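Local coordinates for protein tRNA (uracil(54)-C(5))-methyltransferase (PDB 2JJQ) that methylates carbon 5 of uridine 54 in tRNA, using S-adenosyl-L-methionine as the methyl donor, at residues E256-V261 / S269-N274; V279-K284 / E419-L424; M297-G302 / A339-A344; G302-Y307 / T356-P361. All coordinates share one frame; numbering follows the deposited sequence.

Interaction 1: E256-V261 / S269-N274. With SAH (S-adenosyl-L-homocysteine), chain B.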
# COMPACT_ATOMS: atom_id res chain seq x y z
N GLU A 256 8.64 -4.53 12.20
CA GLU A 256 8.25 -5.64 11.33
C GLU A 256 9.56 -6.31 10.95
O GLU A 256 10.62 -5.67 10.91
CB GLU A 256 7.56 -5.15 10.04
CG GLU A 256 7.19 -6.30 9.05
CD GLU A 256 6.23 -7.30 9.70
OE1 GLU A 256 5.01 -7.20 9.42
OE2 GLU A 256 6.69 -8.13 10.51
N ARG A 257 9.50 -7.60 10.68
CA ARG A 257 10.72 -8.30 10.31
C ARG A 257 10.52 -9.04 9.01
O ARG A 257 9.55 -9.83 8.88
CB ARG A 257 11.10 -9.29 11.43
CG ARG A 257 12.21 -10.22 11.04
CD ARG A 257 12.70 -11.00 12.26
NE ARG A 257 13.73 -10.22 12.92
CZ ARG A 257 14.99 -10.62 12.99
NH1 ARG A 257 15.32 -11.82 12.50
NH2 ARG A 257 15.92 -9.87 13.56
N LEU A 258 11.39 -8.76 8.02
CA LEU A 258 11.39 -9.53 6.75
C LEU A 258 12.61 -10.42 6.73
O LEU A 258 13.73 -9.94 6.64
CB LEU A 258 11.47 -8.55 5.56
CG LEU A 258 10.37 -7.44 5.57
CD1 LEU A 258 10.46 -6.71 4.17
CD2 LEU A 258 8.98 -8.02 5.80
N ASP A 259 12.37 -11.73 6.83
CA ASP A 259 13.46 -12.69 7.03
C ASP A 259 14.26 -12.32 8.31
O ASP A 259 13.73 -12.42 9.45
CB ASP A 259 14.31 -12.81 5.76
CG ASP A 259 13.57 -13.52 4.63
OD1 ASP A 259 12.65 -14.34 4.90
OD2 ASP A 259 13.91 -13.27 3.45
N ASP A 260 15.51 -11.86 8.16
CA ASP A 260 16.30 -11.49 9.34
C ASP A 260 16.48 -9.98 9.47
O ASP A 260 17.38 -9.52 10.21
CB ASP A 260 17.66 -12.16 9.27
CG ASP A 260 18.44 -11.85 7.98
OD1 ASP A 260 17.88 -11.35 6.98
OD2 ASP A 260 19.65 -12.15 7.96
N VAL A 261 15.72 -9.19 8.69
CA VAL A 261 15.96 -7.74 8.71
C VAL A 261 14.81 -7.03 9.43
O VAL A 261 13.65 -7.29 9.06
CB VAL A 261 16.07 -7.24 7.24
CG1 VAL A 261 16.26 -5.75 7.23
CG2 VAL A 261 17.25 -7.97 6.52
N SER A 269 5.40 6.98 9.28
CA SER A 269 6.36 6.50 8.27
C SER A 269 5.64 5.46 7.40
O SER A 269 4.76 4.73 7.87
CB SER A 269 7.63 5.87 8.94
OG SER A 269 7.22 4.76 9.74
N PHE A 270 6.02 5.38 6.12
CA PHE A 270 5.36 4.41 5.19
C PHE A 270 6.10 3.08 5.30
O PHE A 270 7.31 3.07 5.44
CB PHE A 270 5.40 4.91 3.75
CG PHE A 270 5.01 3.86 2.74
CD1 PHE A 270 3.67 3.58 2.51
CD2 PHE A 270 5.97 3.05 2.13
CE1 PHE A 270 3.31 2.58 1.61
CE2 PHE A 270 5.61 2.05 1.23
CZ PHE A 270 4.30 1.82 0.98
N PHE A 271 5.37 1.96 5.24
CA PHE A 271 6.00 0.64 5.11
C PHE A 271 5.07 -0.20 4.17
O PHE A 271 3.83 -0.01 4.19
CB PHE A 271 6.14 -0.07 6.48
CG PHE A 271 7.01 -1.32 6.40
CD1 PHE A 271 8.38 -1.20 6.23
CD2 PHE A 271 6.44 -2.59 6.43
CE1 PHE A 271 9.20 -2.34 6.11
CE2 PHE A 271 7.27 -3.75 6.32
CZ PHE A 271 8.63 -3.60 6.14
N GLN A 272 5.66 -1.04 3.31
CA GLN A 272 4.84 -1.85 2.45
C GLN A 272 3.67 -2.44 3.29
O GLN A 272 3.89 -2.95 4.40
CB GLN A 272 5.66 -3.01 1.87
CG GLN A 272 6.98 -2.57 1.23
CD GLN A 272 6.68 -1.98 -0.09
OE1 GLN A 272 5.63 -2.27 -0.67
NE2 GLN A 272 7.57 -1.11 -0.58
N THR A 273 2.45 -2.43 2.74
CA THR A 273 1.26 -2.78 3.53
C THR A 273 0.97 -4.27 3.63
O THR A 273 0.16 -4.66 4.45
CB THR A 273 0.01 -2.09 3.00
OG1 THR A 273 -0.14 -2.40 1.61
CG2 THR A 273 0.17 -0.57 3.14
N ASN A 274 1.58 -5.08 2.77
CA ASN A 274 1.35 -6.52 2.80
C ASN A 274 2.65 -7.18 3.26
O ASN A 274 3.58 -7.35 2.49
CB ASN A 274 0.86 -6.99 1.43
CG ASN A 274 0.67 -8.49 1.35
OD1 ASN A 274 1.20 -9.27 2.16
ND2 ASN A 274 -0.02 -8.92 0.29
N SAH B . 11.20 1.87 -1.98
CA SAH B . 10.33 2.55 -0.97
CB SAH B . 9.04 3.06 -1.60
CG SAH B . 9.26 4.15 -2.62
SD SAH B . 7.72 5.08 -2.74
C SAH B . 9.96 1.53 0.08
O SAH B . 9.40 1.83 1.15
OXT SAH B . 10.20 0.35 -0.14
C5' SAH B . 8.32 6.40 -3.77
C4' SAH B . 9.30 7.29 -2.98
O4' SAH B . 9.68 8.47 -3.74
C3' SAH B . 8.75 7.82 -1.66
O3' SAH B . 9.56 7.32 -0.58
C2' SAH B . 8.82 9.36 -1.81
O2' SAH B . 9.19 10.08 -0.63
C1' SAH B . 9.91 9.56 -2.83
N9 SAH B . 9.79 10.68 -3.76
C8 SAH B . 8.67 11.20 -4.30
N7 SAH B . 9.02 12.15 -5.22
C5 SAH B . 10.36 12.20 -5.28
C6 SAH B . 11.38 12.96 -6.04
N6 SAH B . 10.94 13.88 -6.93
N1 SAH B . 12.70 12.68 -5.77
C2 SAH B . 13.09 11.75 -4.87
N3 SAH B . 12.21 11.05 -4.15
C4 SAH B . 10.87 11.22 -4.32
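Glu256 and Phe271 bring the two backbones nearest, with their CA atoms 9.1 Å apart, so side chains alone bridge strand residues 256-258 and the irregular segment 269-274. The Phe271 ring reaches across with CG anti to the backbone N (chi1 -169°). Phe271 CE2 meets Glu256 CG at 3.7 Å. Phe271 CZ meets Leu258 CD1 at 4.1 Å, the two side chains coming from opposite directions. Glu256 crosses the ring at about a right angle and touches it with its methylene carbons, not its carboxylate. The chain then bends at chi2, and the buried carboxylate is held by several donors. Glu256 OE2 accepts a hydrogen bond from Arg257 N at 2.9 Å through its anti lone pair, and another from Phe202 N. OE1 is hydrogen-bonded to Ser275 OG and Lys201 N. The residues beside Phe271 face the cofactor. Gln272 NE2 gives a bent hydrogen bond (142°) to OXT of S-adenosyl-L-homocysteine, 3.0 Å away. The Phe270 ring turns its edge to the cofactor O, with CD2 at 3.8 Å. The contact therefore backs a piece of the methyl-donor pocket. Strand 254-258 is joined to its antiparallel partner 261-265 by the type II' turn from Leu258 to Val261, forming a beta hairpin. Leu258 packs on Val279 and Val282 of helix 275-288, which starts right after the N-cap residue Asn274, while Val261 rests on helix 303-310.

Interaction 2: V279-K284 / E419-L424; sequences VNLVRK and ELVAKL
Leu281 and Val421 make the main apolar contact between residues 279-284 of helix 275-288 and strand 419-424. Leu281 CD1 lies 3.4 Å from Val421 CG2, tighter than usual for two carbons. The Leu281 CG stands anti to the backbone N (chi1 178°), which carries both methyls closer to the strand than the CB direction alone would. Lys284 adds a looser apolar contact through its methylene chain, with CG 4.2 Å from Val421 CG1. Its far end leads away from the strand. One contact is of mixed character: Leu281 CD2 lies 3.9 Å from Glu419 OE2, and the two side chains cross at about a right angle. The leucine methyl thus lies against one carboxylate oxygen without bonding to it. No hydrogen bond joins the segments. The axes of the two short segments run nearly parallel, 9° apart, at a closest approach of 10.2 Å. The last strand, 419-424, inserted antiparallel between 381-386 and 403-409, is the hallmark of the class I methyltransferase sheet, and helix 275-288 covers it here. Glu419 is the predicted proton acceptor and lies beside Cys387, the predicted nucleophile, so Leu281 packs against the edge of the probable catalytic site.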
# COMPACT_ATOMS: atom_id res chain seq x y z
N VAL A 279 7.99 -9.84 1.92
CA VAL A 279 9.11 -10.78 2.06
C VAL A 279 9.51 -11.22 0.64
O VAL A 279 10.70 -11.24 0.30
CB VAL A 279 8.75 -11.98 2.95
CG1 VAL A 279 9.85 -13.04 2.90
CG2 VAL A 279 8.53 -11.48 4.42
N ASN A 280 8.53 -11.60 -0.18
CA ASN A 280 8.88 -12.02 -1.56
C ASN A 280 9.50 -10.87 -2.36
O ASN A 280 10.40 -11.08 -3.17
CB ASN A 280 7.65 -12.53 -2.28
CG ASN A 280 7.20 -13.87 -1.76
OD1 ASN A 280 7.99 -14.62 -1.14
ND2 ASN A 280 5.95 -14.21 -2.02
N LEU A 281 9.01 -9.65 -2.12
CA LEU A 281 9.47 -8.47 -2.88
C LEU A 281 10.94 -8.16 -2.58
O LEU A 281 11.74 -8.00 -3.50
CB LEU A 281 8.55 -7.28 -2.51
CG LEU A 281 8.88 -5.94 -3.15
CD1 LEU A 281 8.79 -6.13 -4.65
CD2 LEU A 281 7.87 -4.93 -2.59
N VAL A 282 11.33 -8.15 -1.31
CA VAL A 282 12.76 -7.86 -0.99
C VAL A 282 13.64 -9.01 -1.46
O VAL A 282 14.74 -8.78 -1.89
CB VAL A 282 13.03 -7.52 0.50
CG1 VAL A 282 12.25 -6.26 0.87
CG2 VAL A 282 12.60 -8.66 1.47
N ARG A 283 13.16 -10.25 -1.35
CA ARG A 283 13.96 -11.40 -1.83
C ARG A 283 14.15 -11.26 -3.34
O ARG A 283 15.26 -11.48 -3.84
CB ARG A 283 13.24 -12.70 -1.52
CG ARG A 283 13.27 -13.02 -0.03
CD ARG A 283 12.51 -14.37 0.13
NE ARG A 283 12.47 -14.78 1.53
CZ ARG A 283 11.81 -15.87 1.93
NH1 ARG A 283 11.17 -16.62 1.01
NH2 ARG A 283 11.80 -16.20 3.22
N LYS A 284 13.07 -10.87 -4.03
CA LYS A 284 13.13 -10.81 -5.51
C LYS A 284 14.10 -9.75 -5.93
O LYS A 284 14.89 -9.99 -6.83
CB LYS A 284 11.77 -10.51 -6.16
CG LYS A 284 11.81 -10.58 -7.72
CD LYS A 284 11.85 -12.13 -8.09
CE LYS A 284 12.03 -12.46 -9.51
NZ LYS A 284 12.23 -13.97 -9.56
N GLU A 419 2.07 -5.12 -8.04
CA GLU A 419 3.44 -4.60 -7.95
C GLU A 419 4.38 -5.29 -8.93
O GLU A 419 4.64 -6.48 -8.81
CB GLU A 419 3.98 -4.83 -6.55
CG GLU A 419 5.37 -4.24 -6.34
CD GLU A 419 5.31 -2.81 -5.83
OE1 GLU A 419 4.29 -2.14 -6.07
OE2 GLU A 419 6.26 -2.39 -5.12
N LEU A 420 4.95 -4.57 -9.86
CA LEU A 420 5.83 -5.22 -10.86
C LEU A 420 7.25 -5.06 -10.38
O LEU A 420 7.59 -4.05 -9.74
CB LEU A 420 5.74 -4.46 -12.17
CG LEU A 420 4.57 -4.68 -13.08
CD1 LEU A 420 4.72 -3.52 -14.13
CD2 LEU A 420 4.83 -6.04 -13.73
N VAL A 421 8.13 -6.01 -10.74
CA VAL A 421 9.55 -5.86 -10.42
C VAL A 421 10.23 -6.27 -11.72
O VAL A 421 10.10 -7.43 -12.16
CB VAL A 421 10.02 -6.77 -9.23
CG1 VAL A 421 11.50 -6.55 -8.95
CG2 VAL A 421 9.16 -6.55 -7.97
N ALA A 422 10.93 -5.33 -12.34
CA ALA A 422 11.58 -5.61 -13.61
C ALA A 422 13.09 -5.41 -13.53
O ALA A 422 13.57 -4.40 -12.98
CB ALA A 422 11.00 -4.73 -14.70
N LYS A 423 13.84 -6.37 -14.08
CA LYS A 423 15.26 -6.22 -14.24
C LYS A 423 15.54 -5.80 -15.71
O LYS A 423 15.15 -6.51 -16.65
CB LYS A 423 15.93 -7.57 -13.98
CG LYS A 423 17.42 -7.50 -14.18
CD LYS A 423 18.00 -8.84 -13.92
CE LYS A 423 19.52 -8.74 -13.89
NZ LYS A 423 20.14 -9.92 -13.25
N LEU A 424 16.21 -4.67 -15.86
CA LEU A 424 16.47 -4.03 -17.17
C LEU A 424 17.97 -4.07 -17.41
O LEU A 424 18.75 -3.75 -16.48
CB LEU A 424 16.06 -2.56 -17.13
CG LEU A 424 14.66 -2.28 -16.60
CD1 LEU A 424 14.39 -0.76 -16.63
CD2 LEU A 424 13.65 -3.12 -17.40

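Interaction 3: M297-G302 / A339-A344; sequences MYSGVG and AEFEVA. With SAH (S-adenosyl-L-homocysteine), chain B.
Ser299 and Gly302 meet the Phe341 ring, which reaches from strand 339-343 to segment 297-302. Ser299 comes to the ring edge: its OG is 3.6 Å from Phe341 CD1, and its CB lies in the ring plane. Gly302 CA lies 3.9 Å from Phe341 CE1. Gly302 has no side chain; its CA itself comes up to the ring. The Phe341 side chain leaves its strand toward the loop, and with CG anti to the carbonyl carbon (chi1 -65°) the ring lies against Ser299 and Gly302.

In the next shell the loop holds its own shape. Ser299 OG gives a hydrogen bond to Gly300 O at 3.0 Å, the donor tilted 34° from the carbonyl plane. Gly302 N is hydrogen-bonded to Ser299 O at 2.8 Å. This shape presents the backbone to S-adenosyl-L-homocysteine. Tyr298 O accepts a hydrogen bond from the cofactor N at 3.1 Å, and Gly300 CA lies 3.5 Å from the ribose O3'. The Tyr298 ring turns its edge to the adenine, with C4 in the ring plane, while Met297 CE lies over the centre of one face of the tyrosine. Tyr298 OH is hydrogen-bonded to Asp346 OD2. Asp319, also hydrogen-bonded to the cofactor, takes the N-H of Gly300.

The glycines are consistent with the glycine-rich loop after the first strand of Rossmann-like methyltransferases. The loop joins strand 293-297 to helix 303-310, with Gly302 at the N-cap. Phe341 also packs on Ile306 of that helix and on Ala328 and Val332 of helix 322-335, while its own strand pairs with 314-319.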
# COMPACT_ATOMS: atom_id res chain seq x y z
N MET A 297 17.33 4.01 -5.14
CA MET A 297 16.75 5.31 -5.48
C MET A 297 15.24 5.30 -5.15
O MET A 297 14.55 4.33 -5.45
CB MET A 297 17.04 5.66 -6.96
CG MET A 297 16.54 7.10 -7.36
SD MET A 297 17.16 8.34 -6.21
CE MET A 297 16.01 9.69 -6.46
N TYR A 298 14.75 6.41 -4.60
CA TYR A 298 13.40 6.48 -4.01
C TYR A 298 13.33 5.42 -2.89
O TYR A 298 12.39 4.65 -2.82
CB TYR A 298 12.33 6.21 -5.04
CG TYR A 298 12.45 7.01 -6.34
CD1 TYR A 298 12.00 8.32 -6.42
CD2 TYR A 298 12.96 6.40 -7.51
CE1 TYR A 298 12.10 9.04 -7.60
CE2 TYR A 298 13.01 7.10 -8.69
CZ TYR A 298 12.58 8.41 -8.73
OH TYR A 298 12.64 9.07 -9.92
N SER A 299 14.31 5.44 -1.99
CA SER A 299 14.47 4.34 -0.98
C SER A 299 13.36 4.31 0.04
O SER A 299 13.18 3.32 0.75
CB SER A 299 15.78 4.51 -0.22
OG SER A 299 15.74 5.70 0.56
N GLY A 300 12.65 5.43 0.21
CA GLY A 300 11.78 5.51 1.39
C GLY A 300 12.58 5.16 2.62
O GLY A 300 13.74 5.59 2.79
N VAL A 301 11.96 4.37 3.50
CA VAL A 301 12.60 3.97 4.75
C VAL A 301 13.62 2.85 4.55
O VAL A 301 14.19 2.36 5.51
CB VAL A 301 11.55 3.50 5.74
CG1 VAL A 301 10.52 4.64 6.04
CG2 VAL A 301 10.87 2.21 5.25
N GLY A 302 13.88 2.46 3.30
CA GLY A 302 15.09 1.64 3.00
C GLY A 302 14.78 0.15 2.90
O GLY A 302 15.67 -0.71 3.04
N ALA A 339 25.27 0.98 5.49
CA ALA A 339 24.66 1.50 4.26
C ALA A 339 24.48 2.99 4.55
O ALA A 339 24.42 3.38 5.74
CB ALA A 339 23.31 0.86 3.99
N GLU A 340 24.42 3.81 3.51
CA GLU A 340 24.28 5.25 3.71
C GLU A 340 23.01 5.71 2.97
O GLU A 340 22.76 5.26 1.84
CB GLU A 340 25.54 5.94 3.19
CG GLU A 340 25.46 7.36 2.73
CD GLU A 340 26.85 7.90 2.24
OE1 GLU A 340 27.91 7.36 2.69
OE2 GLU A 340 26.86 8.86 1.39
N PHE A 341 22.21 6.54 3.64
CA PHE A 341 21.00 7.17 3.07
C PHE A 341 21.09 8.69 3.16
O PHE A 341 21.54 9.24 4.16
CB PHE A 341 19.72 6.66 3.74
CG PHE A 341 19.47 5.19 3.49
CD1 PHE A 341 18.65 4.77 2.43
CD2 PHE A 341 20.10 4.25 4.29
CE1 PHE A 341 18.44 3.40 2.19
CE2 PHE A 341 19.88 2.83 4.07
CZ PHE A 341 19.06 2.44 3.02
N GLU A 342 20.65 9.36 2.11
CA GLU A 342 20.75 10.81 2.01
C GLU A 342 19.49 11.37 1.31
O GLU A 342 18.84 10.71 0.49
CB GLU A 342 22.01 11.19 1.20
CG GLU A 342 23.32 10.59 1.78
CD GLU A 342 23.78 11.24 3.10
OE1 GLU A 342 23.07 12.16 3.61
OE2 GLU A 342 24.83 10.84 3.65
N VAL A 343 19.14 12.61 1.67
CA VAL A 343 17.98 13.24 1.06
C VAL A 343 18.42 13.88 -0.24
O VAL A 343 19.38 14.68 -0.25
CB VAL A 343 17.41 14.31 2.00
CG1 VAL A 343 16.29 15.13 1.27
CG2 VAL A 343 16.93 13.66 3.28
N ALA A 344 17.79 13.50 -1.32
CA ALA A 344 18.06 14.11 -2.64
C ALA A 344 16.83 13.91 -3.50
O ALA A 344 16.04 12.98 -3.30
CB ALA A 344 19.25 13.50 -3.27
N SAH B . 11.20 1.87 -1.98
CA SAH B . 10.33 2.55 -0.97
CB SAH B . 9.04 3.06 -1.60
CG SAH B . 9.26 4.15 -2.62
SD SAH B . 7.72 5.08 -2.74
C SAH B . 9.96 1.53 0.08
O SAH B . 9.40 1.83 1.15
OXT SAH B . 10.20 0.35 -0.14
C5' SAH B . 8.32 6.40 -3.77
C4' SAH B . 9.30 7.29 -2.98
O4' SAH B . 9.68 8.47 -3.74
C3' SAH B . 8.75 7.82 -1.66
O3' SAH B . 9.56 7.32 -0.58
C2' SAH B . 8.82 9.36 -1.81
O2' SAH B . 9.19 10.08 -0.63
C1' SAH B . 9.91 9.56 -2.83
N9 SAH B . 9.79 10.68 -3.76
C8 SAH B . 8.67 11.20 -4.30
N7 SAH B . 9.02 12.15 -5.22
C5 SAH B . 10.36 12.20 -5.28
C6 SAH B . 11.38 12.96 -6.04
N6 SAH B . 10.94 13.88 -6.93
N1 SAH B . 12.70 12.68 -5.77
C2 SAH B . 13.09 11.75 -4.87
N3 SAH B . 12.21 11.05 -4.15
C4 SAH B . 10.87 11.22 -4.32

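Interaction 4: G302-Y307 / T356-P361. With SAH (S-adenosyl-L-homocysteine), chain B.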
# COMPACT_ATOMS: atom_id res chain seq x y z
N GLY A 302 13.88 2.46 3.30
CA GLY A 302 15.09 1.64 3.00
C GLY A 302 14.78 0.15 2.90
O GLY A 302 15.67 -0.71 3.04
N THR A 303 13.53 -0.15 2.63
CA THR A 303 13.07 -1.53 2.52
C THR A 303 14.06 -2.37 1.70
O THR A 303 14.57 -3.39 2.18
CB THR A 303 11.70 -1.63 1.90
OG1 THR A 303 10.81 -0.65 2.47
CG2 THR A 303 11.14 -3.03 2.24
N PHE A 304 14.35 -1.93 0.49
CA PHE A 304 15.29 -2.70 -0.35
C PHE A 304 16.72 -2.55 0.13
O PHE A 304 17.43 -3.51 0.27
CB PHE A 304 15.17 -2.27 -1.82
CG PHE A 304 13.78 -2.40 -2.35
CD1 PHE A 304 13.10 -3.60 -2.19
CD2 PHE A 304 13.17 -1.39 -3.05
CE1 PHE A 304 11.82 -3.74 -2.64
CE2 PHE A 304 11.86 -1.53 -3.52
CZ PHE A 304 11.18 -2.68 -3.30
N GLY A 305 17.14 -1.30 0.32
CA GLY A 305 18.54 -0.99 0.62
C GLY A 305 19.04 -1.66 1.88
O GLY A 305 20.15 -2.19 1.90
N ILE A 306 18.19 -1.73 2.90
CA ILE A 306 18.63 -2.28 4.16
C ILE A 306 18.75 -3.80 4.02
O ILE A 306 19.68 -4.40 4.55
CB ILE A 306 17.71 -1.90 5.28
CG1 ILE A 306 17.81 -0.37 5.51
CG2 ILE A 306 18.08 -2.65 6.59
CD1 ILE A 306 16.64 0.16 6.28
N TYR A 307 17.79 -4.39 3.33
CA TYR A 307 17.76 -5.86 3.14
C TYR A 307 19.02 -6.22 2.34
O TYR A 307 19.74 -7.19 2.64
CB TYR A 307 16.53 -6.28 2.37
CG TYR A 307 16.35 -7.78 2.33
CD1 TYR A 307 15.61 -8.44 3.34
CD2 TYR A 307 16.93 -8.54 1.29
CE1 TYR A 307 15.43 -9.84 3.31
CE2 TYR A 307 16.75 -9.93 1.28
CZ TYR A 307 16.04 -10.56 2.28
OH TYR A 307 15.89 -11.96 2.24
N THR A 356 24.33 -1.65 -9.92
CA THR A 356 22.90 -1.76 -10.12
C THR A 356 22.23 -0.55 -9.57
O THR A 356 22.62 -0.07 -8.52
CB THR A 356 22.33 -3.02 -9.39
OG1 THR A 356 22.81 -4.18 -10.04
CG2 THR A 356 20.80 -3.08 -9.50
N VAL A 357 21.21 -0.03 -10.26
CA VAL A 357 20.43 1.05 -9.70
C VAL A 357 18.99 0.53 -9.53
O VAL A 357 18.37 0.07 -10.50
CB VAL A 357 20.43 2.33 -10.62
CG1 VAL A 357 19.41 3.34 -10.10
CG2 VAL A 357 21.81 2.99 -10.67
N ILE A 358 18.43 0.65 -8.33
CA ILE A 358 17.02 0.26 -8.09
C ILE A 358 16.22 1.52 -8.09
O ILE A 358 16.61 2.49 -7.43
CB ILE A 358 16.87 -0.35 -6.71
CG1 ILE A 358 17.81 -1.56 -6.61
CG2 ILE A 358 15.39 -0.79 -6.47
CD1 ILE A 358 17.91 -2.04 -5.17
N VAL A 359 15.11 1.53 -8.82
CA VAL A 359 14.21 2.69 -8.75
C VAL A 359 12.81 2.26 -8.38
O VAL A 359 12.30 1.31 -8.94
CB VAL A 359 14.18 3.49 -10.07
CG1 VAL A 359 15.57 4.16 -10.32
CG2 VAL A 359 13.76 2.66 -11.25
N ASP A 360 12.18 2.97 -7.43
CA ASP A 360 10.82 2.66 -7.00
C ASP A 360 10.09 3.99 -6.97
O ASP A 360 9.82 4.50 -5.92
CB ASP A 360 10.84 2.05 -5.57
CG ASP A 360 9.51 1.42 -5.17
OD1 ASP A 360 8.55 1.54 -5.97
OD2 ASP A 360 9.44 0.84 -4.04
N PRO A 361 9.85 4.58 -8.14
CA PRO A 361 9.41 5.97 -8.19
C PRO A 361 8.01 6.20 -7.68
O PRO A 361 7.27 5.23 -7.50
CB PRO A 361 9.46 6.31 -9.70
CG PRO A 361 9.30 5.00 -10.41
CD PRO A 361 10.05 4.01 -9.49
N SAH B . 11.20 1.87 -1.98
CA SAH B . 10.33 2.55 -0.97
CB SAH B . 9.04 3.06 -1.60
CG SAH B . 9.26 4.15 -2.62
SD SAH B . 7.72 5.08 -2.74
C SAH B . 9.96 1.53 0.08
O SAH B . 9.40 1.83 1.15
OXT SAH B . 10.20 0.35 -0.14
C5' SAH B . 8.32 6.40 -3.77
C4' SAH B . 9.30 7.29 -2.98
O4' SAH B . 9.68 8.47 -3.74
C3' SAH B . 8.75 7.82 -1.66
O3' SAH B . 9.56 7.32 -0.58
C2' SAH B . 8.82 9.36 -1.81
O2' SAH B . 9.19 10.08 -0.63
C1' SAH B . 9.91 9.56 -2.83
N9 SAH B . 9.79 10.68 -3.76
C8 SAH B . 8.67 11.20 -4.30
N7 SAH B . 9.02 12.15 -5.22
C5 SAH B . 10.36 12.20 -5.28
C6 SAH B . 11.38 12.96 -6.04
N6 SAH B . 10.94 13.88 -6.93
N1 SAH B . 12.70 12.68 -5.77
C2 SAH B . 13.09 11.75 -4.87
N3 SAH B . 12.21 11.05 -4.15
C4 SAH B . 10.87 11.22 -4.32
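The carboxyl ends of two parallel strands frame the cofactor cleft of a class I methyltransferase, and this contact joins helix 303-310, which follows the first, to 356-361, which holds the second. Phe304 carries it. Phe304 CD2 lies 4.1 Å from Ile358 CG2, an oblique apolar contact. Farther along, Phe304 CE2 comes within 3.4 Å of Asp360 OD2. The carboxylate oxygen lies at the ring edge near its plane, and the two planes are 39° apart. Asp360 holds its CG anti to the backbone N (chi1 -167°), which brings the carboxylate to both the ring and the ligand.

The amino-acid end of S-adenosyl-L-homocysteine sits between the segments. The ligand N gives a hydrogen bond to Asp360 OD2 at 2.9 Å. The ligand OXT lies over one face of the Phe304 ring and accepts a hydrogen bond from Thr303 OG1, also at 2.9 Å. Thr303 is in the first turn of the helix, where Ile306 N is hydrogen-bonded to Gly302 O at 2.7 Å. Ile306 and Tyr307 pack on strand 261-265, while Thr303 and Phe304 touch Val282 and Val285 of helix 275-288.

The two opposite charges at the amino-acid end of the ligand are thus met from different segments. The edge of Phe304, whose ring hydrogens carry slight positive charge, is a suitable neighbour for Asp360 OD2. Asp360 would probably balance the ammonium charge, while the helix N-terminus probably helps stabilise the carboxylate.

How the interactions relate
All four contacts lie in the catalytic domain. Interaction 1 comes first along the chain. Interactions 3 and 4 fall between the two segments of interaction 2, and their own segments alternate. Interactions 3 and 4 are closest, with centres about 8 Å apart; they share Gly302, and Met297 N probably hydrogen-bonds to Ile358 O across neighbouring strands. Interactions 2, 3 and 4 reach the same mixed sheet. Helix 275-288 ties interaction 2 to interaction 1 through the salt bridge Asp259-Arg283, and to interaction 4 through Leu281 on Phe304. Interactions 1, 3 and 4 all touch the cofactor, while interaction 2 holds Glu419. The cofactor pocket and the predicted catalytic glutamate thus lie on adjoining parts of one domain.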